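Local coordinates for protein aspartate-semialdehyde dehydrogenase (Thermus thermophilus, PDB 2YV3) that probably catalyses the NADPH-dependent reductive dephosphorylation of L-aspartyl-4-phosphate to L-aspartate-semialdehyde, an early step on the way from aspartate to lysine, methionine and threonine, at residues F141-V146 against V242-A247; R248-E253 against F299-D304. One frame throughout, in Å; residues are numbered along the deposited sequence.

Interaction 1: F141-V146 against V242-A247; sequences FQAKRV and VSVEFA
A143-V146 and V242-F246 run side by side as antiparallel strands in the mixed sheet of the dimerisation domain, and F141, Q142 and A247 carry the pairing past the strand ends. The N-H of A247 is shared by two carbonyls, F141 O at 3.1 Å and Q142 O at 2.7 Å. Farther in, E245 N donates to R145 O (2.9 Å), which also receives a CA-H...O contact from V244 CA. K144 N gives E245 O a further, weak bond. On the outer side of this strand, K144 and V146 pair through their backbones with R224, so strand 143-151 is bonded along both edges.

R145 and E245 lie alongside each other on one face, pointing the same way, and form a salt bridge between R145 NH2 and the E245 carboxylate; the place of E245 OE1 is less sure. NH2 of R145 of the second subunit lies close to NH2 of this R145; E245 OE2, in a long, weak ion pair with that neighbour, would probably ease the repulsion. V146 and V244 occupy the other face, against L134 of helix 125-141. CG1 of V146, anti to the backbone N (chi1 -170°), reaches V242 CG1 at 3.8 Å. At the far end, F141 turns the edge of its ring to the face of F246, a T-shaped pair with centroids 5.6 Å apart and planes at 73°, while F141 CB sits beside F246 CD1.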
loop_
_atom_site.group_PDB
_atom_site.type_symbol
_atom_site.label_atom_id
_atom_site.label_comp_id
_atom_site.label_asym_id
_atom_site.label_seq_id
_atom_site.Cartn_x
_atom_site.Cartn_y
_atom_site.Cartn_z
ATOM N N PHE A 141 15.937 15.447 14.095
ATOM C CA PHE A 141 16.553 15.652 12.793
ATOM C C PHE A 141 15.990 16.714 11.861
ATOM O O PHE A 141 16.501 16.884 10.755
ATOM C CB PHE A 141 16.537 14.334 12.037
ATOM C CG PHE A 141 17.067 13.166 12.827
ATOM C CD1 PHE A 141 18.360 13.183 13.350
ATOM C CD2 PHE A 141 16.280 12.024 13.004
ATOM C CE1 PHE A 141 18.863 12.093 14.027
ATOM C CE2 PHE A 141 16.779 10.920 13.686
ATOM C CZ PHE A 141 18.078 10.958 14.197
ATOM N N GLN A 142 14.948 17.418 12.277
ATOM C CA GLN A 142 14.333 18.426 11.422
ATOM C C GLN A 142 14.101 17.914 10.002
ATOM O O GLN A 142 15.031 17.780 9.209
ATOM C CB GLN A 142 15.177 19.705 11.357
ATOM C CG GLN A 142 14.944 20.676 12.514
ATOM C CD GLN A 142 14.933 22.128 12.054
ATOM O OE1 GLN A 142 14.186 22.492 11.134
ATOM N NE2 GLN A 142 15.757 22.963 12.690
ATOM N N ALA A 143 12.844 17.641 9.685
ATOM C CA ALA A 143 12.483 17.161 8.374
ATOM C C ALA A 143 12.274 18.374 7.467
ATOM O O ALA A 143 12.373 19.519 7.903
ATOM C CB ALA A 143 11.200 16.323 8.464
ATOM N N LYS A 144 11.996 18.107 6.199
ATOM C CA LYS A 144 11.760 19.152 5.234
ATOM C C LYS A 144 10.981 18.565 4.074
ATOM O O LYS A 144 10.523 19.297 3.202
ATOM C CB LYS A 144 13.080 19.720 4.717
ATOM C CG LYS A 144 14.333 18.897 5.011
ATOM C CD LYS A 144 15.482 19.281 4.074
ATOM C CE LYS A 144 15.811 20.770 4.117
ATOM N NZ LYS A 144 16.588 21.191 2.912
ATOM N N ARG A 145 10.807 17.244 4.079
ATOM C CA ARG A 145 10.112 16.584 2.977
ATOM C C ARG A 145 9.624 15.162 3.293
ATOM O O ARG A 145 10.436 14.259 3.457
ATOM C CB ARG A 145 11.058 16.552 1.768
ATOM C CG ARG A 145 10.398 16.811 0.431
ATOM C CD ARG A 145 11.275 17.678 -0.456
ATOM N NE ARG A 145 12.470 16.987 -0.929
ATOM C CZ ARG A 145 13.432 17.569 -1.649
ATOM N NH1 ARG A 145 13.344 18.857 -1.974
ATOM N NH2 ARG A 145 14.483 16.863 -2.054
ATOM N N VAL A 146 8.305 14.964 3.375
ATOM C CA VAL A 146 7.738 13.630 3.639
ATOM C C VAL A 146 6.851 13.129 2.495
ATOM O O VAL A 146 6.004 13.850 1.982
ATOM C CB VAL A 146 6.897 13.582 4.931
ATOM C CG1 VAL A 146 6.549 12.126 5.263
ATOM C CG2 VAL A 146 7.668 14.230 6.097
ATOM N N VAL A 242 6.511 5.376 4.946
ATOM C CA VAL A 242 6.964 6.754 5.045
ATOM C C VAL A 242 8.381 6.991 4.521
ATOM O O VAL A 242 9.194 6.077 4.451
ATOM C CB VAL A 242 6.853 7.227 6.510
ATOM C CG1 VAL A 242 7.250 8.697 6.636
ATOM C CG2 VAL A 242 5.434 7.009 7.002
ATOM N N SER A 243 8.654 8.227 4.116
ATOM C CA SER A 243 9.964 8.608 3.605
ATOM C C SER A 243 10.167 10.055 3.992
ATOM O O SER A 243 9.205 10.814 4.064
ATOM C CB SER A 243 10.011 8.457 2.096
ATOM O OG SER A 243 9.632 7.144 1.732
ATOM N N VAL A 244 11.409 10.441 4.251
ATOM C CA VAL A 244 11.686 11.806 4.663
ATOM C C VAL A 244 13.078 12.276 4.272
ATOM O O VAL A 244 14.005 11.484 4.121
ATOM C CB VAL A 244 11.593 11.965 6.214
ATOM C CG1 VAL A 244 11.457 13.407 6.563
ATOM C CG2 VAL A 244 10.450 11.167 6.780
ATOM N N GLU A 245 13.214 13.585 4.116
ATOM C CA GLU A 245 14.499 14.183 3.813
ATOM C C GLU A 245 14.750 15.041 5.056
ATOM O O GLU A 245 13.865 15.787 5.487
ATOM C CB GLU A 245 14.421 15.039 2.541
ATOM C CG GLU A 245 15.770 15.596 2.086
ATOM C CD GLU A 245 15.682 16.358 0.773
ATOM O OE1 GLU A 245 14.822 17.269 0.660
ATOM O OE2 GLU A 245 16.482 16.052 -0.142
ATOM N N PHE A 246 15.937 14.914 5.645
ATOM C CA PHE A 246 16.254 15.654 6.859
ATOM C C PHE A 246 17.249 16.794 6.747
ATOM O O PHE A 246 17.923 16.970 5.728
ATOM C CB PHE A 246 16.739 14.678 7.925
ATOM C CG PHE A 246 15.706 13.690 8.346
ATOM C CD1 PHE A 246 14.741 14.037 9.290
ATOM C CD2 PHE A 246 15.679 12.416 7.787
ATOM C CE1 PHE A 246 13.758 13.127 9.674
ATOM C CE2 PHE A 246 14.700 11.499 8.169
ATOM C CZ PHE A 246 13.735 11.856 9.115
ATOM N N ALA A 247 17.326 17.577 7.815
ATOM C CA ALA A 247 18.257 18.694 7.865
ATOM C C ALA A 247 19.568 18.110 8.341
ATOM O O ALA A 247 20.609 18.249 7.694
ATOM C CB ALA A 247 17.774 19.742 8.857
#

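Interaction 2: R248-E253 against F299-D304; sequences RPVTPE and FENGLD
N301 spans two residues of the 248-253 loop with its side-chain amide, joining the link that follows strand 237-246 to the turn of the β-hairpin formed by strands 288-295 and 302-310. Both ends of the amide are used: ND2 donates to R248 O (2.5 Å) and OD1 accepts from V250 N (2.9 Å). The second bond is nearly straight, at 163°, and meets a lone pair of OD1 in the carbonyl plane; in the first, ND2 stands above the carbonyl plane of R248. Between the two bonded residues lies P249, which has no N-H to offer. CG of N301 is anti to its backbone N (chi1 -173°), which sets CG beside P249 CA, within reach of both loop residues.

An alanine in place of N301 would probably leave R248 O and V250 N without these mates and open a gap beside V250 CG2.

Beside the amide, V250 and L303 meet through methyl groups, CG1 to CD1 at 3.3 Å, and V250 CG2 lies against N301 OD1. P252 packs more loosely, its CD 4.3 Å from L303 CD2, and rests on I293 and K295 of strand 288-295. One shell out, F141 touches V250 and F246 backs L303. The amide itself has a further weak partner, N301 ND2 donating to F246 O.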
loop_
_atom_site.group_PDB
_atom_site.type_symbol
_atom_site.label_atom_id
_atom_site.label_comp_id
_atom_site.label_asym_id
_atom_site.label_seq_id
_atom_site.Cartn_x
_atom_site.Cartn_y
_atom_site.Cartn_z
ATOM N N ARG A 248 19.482 17.437 9.489
ATOM C CA ARG A 248 20.629 16.805 10.115
ATOM C C ARG A 248 20.828 15.413 9.554
ATOM O O ARG A 248 19.870 14.757 9.134
ATOM C CB ARG A 248 20.430 16.722 11.622
ATOM C CG ARG A 248 20.050 18.032 12.267
ATOM C CD ARG A 248 18.820 17.804 13.118
ATOM N NE ARG A 248 18.376 18.988 13.829
ATOM C CZ ARG A 248 18.107 20.144 13.240
ATOM N NH1 ARG A 248 18.240 20.268 11.925
ATOM N NH2 ARG A 248 17.712 21.180 13.967
ATOM N N PRO A 249 22.083 14.936 9.573
ATOM C CA PRO A 249 22.479 13.614 9.074
ATOM C C PRO A 249 21.747 12.535 9.849
ATOM O O PRO A 249 21.891 12.426 11.079
ATOM C CB PRO A 249 23.975 13.585 9.344
ATOM C CG PRO A 249 24.073 14.320 10.657
ATOM C CD PRO A 249 23.149 15.513 10.422
ATOM N N VAL A 250 20.939 11.750 9.145
ATOM C CA VAL A 250 20.229 10.691 9.829
ATOM C C VAL A 250 21.142 9.529 9.949
ATOM O O VAL A 250 22.255 9.532 9.431
ATOM C CB VAL A 250 18.978 10.181 9.112
ATOM C CG1 VAL A 250 17.783 10.384 10.015
ATOM C CG2 VAL A 250 18.809 10.852 7.775
ATOM N N THR A 251 20.624 8.520 10.625
ATOM C CA THR A 251 21.339 7.296 10.882
ATOM C C THR A 251 20.242 6.330 11.279
ATOM O O THR A 251 19.483 6.592 12.227
ATOM C CB THR A 251 22.296 7.501 12.069
ATOM O OG1 THR A 251 22.553 8.913 12.228
ATOM C CG2 THR A 251 23.608 6.774 11.823
ATOM N N PRO A 252 20.083 5.233 10.525
ATOM C CA PRO A 252 19.022 4.336 10.973
ATOM C C PRO A 252 19.288 3.913 12.423
ATOM O O PRO A 252 18.361 3.550 13.156
ATOM C CB PRO A 252 19.081 3.190 9.959
ATOM C CG PRO A 252 20.348 3.446 9.154
ATOM C CD PRO A 252 20.483 4.910 9.152
ATOM N N GLU A 253 20.553 3.995 12.837
ATOM C CA GLU A 253 20.917 3.643 14.206
ATOM C C GLU A 253 20.736 4.790 15.189
ATOM O O GLU A 253 20.801 4.584 16.394
ATOM C CB GLU A 253 22.355 3.107 14.290
ATOM C CG GLU A 253 23.356 3.761 13.336
ATOM C CD GLU A 253 23.281 3.204 11.912
ATOM O OE1 GLU A 253 23.525 1.981 11.740
ATOM O OE2 GLU A 253 22.983 3.985 10.973
ATOM N N PHE A 299 16.583 10.264 -1.152
ATOM C CA PHE A 299 17.150 11.527 -0.681
ATOM C C PHE A 299 18.626 11.397 -0.303
ATOM O O PHE A 299 19.110 10.303 0.013
ATOM C CB PHE A 299 16.365 12.001 0.525
ATOM C CG PHE A 299 14.902 12.130 0.263
ATOM C CD1 PHE A 299 13.967 11.731 1.223
ATOM C CD2 PHE A 299 14.450 12.664 -0.942
ATOM C CE1 PHE A 299 12.604 11.863 0.988
ATOM C CE2 PHE A 299 13.097 12.798 -1.188
ATOM C CZ PHE A 299 12.167 12.394 -0.214
ATOM N N GLU A 300 19.333 12.522 -0.330
ATOM C CA GLU A 300 20.752 12.522 0.010
ATOM C C GLU A 300 20.948 12.458 1.531
ATOM O O GLU A 300 22.048 12.255 2.014
ATOM C CB GLU A 300 21.438 13.750 -0.589
ATOM C CG GLU A 300 22.732 13.428 -1.338
ATOM C CD GLU A 300 23.847 12.971 -0.407
ATOM O OE1 GLU A 300 23.742 13.261 0.806
ATOM O OE2 GLU A 300 24.829 12.344 -0.882
ATOM N N ASN A 301 19.871 12.653 2.277
ATOM C CA ASN A 301 19.901 12.534 3.728
ATOM C C ASN A 301 18.479 12.143 4.126
ATOM O O ASN A 301 17.720 12.932 4.674
ATOM C CB ASN A 301 20.314 13.848 4.394
ATOM C CG ASN A 301 20.516 13.696 5.898
ATOM O OD1 ASN A 301 20.891 12.634 6.379
ATOM N ND2 ASN A 301 20.285 14.766 6.631
ATOM N N GLY A 302 18.127 10.906 3.819
ATOM C CA GLY A 302 16.790 10.447 4.098
ATOM C C GLY A 302 16.683 9.113 4.790
ATOM O O GLY A 302 17.680 8.434 5.082
ATOM N N LEU A 303 15.428 8.749 5.031
ATOM C CA LEU A 303 15.053 7.525 5.722
ATOM C C LEU A 303 13.742 6.978 5.203
ATOM O O LEU A 303 12.819 7.737 4.915
ATOM C CB LEU A 303 14.866 7.812 7.207
ATOM C CG LEU A 303 15.995 7.716 8.212
ATOM C CD1 LEU A 303 15.429 8.121 9.538
ATOM C CD2 LEU A 303 16.529 6.298 8.291
ATOM N N ASP A 304 13.663 5.657 5.108
ATOM C CA ASP A 304 12.444 4.993 4.682
ATOM C C ASP A 304 11.952 4.091 5.813
ATOM O O ASP A 304 12.565 3.069 6.092
ATOM C CB ASP A 304 12.696 4.140 3.444
ATOM C CG ASP A 304 12.998 4.972 2.209
ATOM O OD1 ASP A 304 14.071 5.606 2.194
ATOM O OD2 ASP A 304 12.169 4.992 1.254
#

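In the fold
From the N terminus, the chain leaves helix 125-141, enters strand 143-151, and comes back in strand 237-246, where interaction 1 closes a loop of 95 residues. A247 runs straight on into R248, so interaction 2 opens as interaction 1 ends; it closes a second loop of 45 residues at the start of strand 302-310. The two loops therefore stand in series, neither nesting nor crossing. Strand 237-246, part of interaction 1, lies between strands 143-151 and 302-310; probable hydrogen bonds F246 N to N301 O and V244 N to L303 O bridge to interaction 2. That contact ties the connection leading to helix 252-259 onto strand 302-310, and both touch the second subunit.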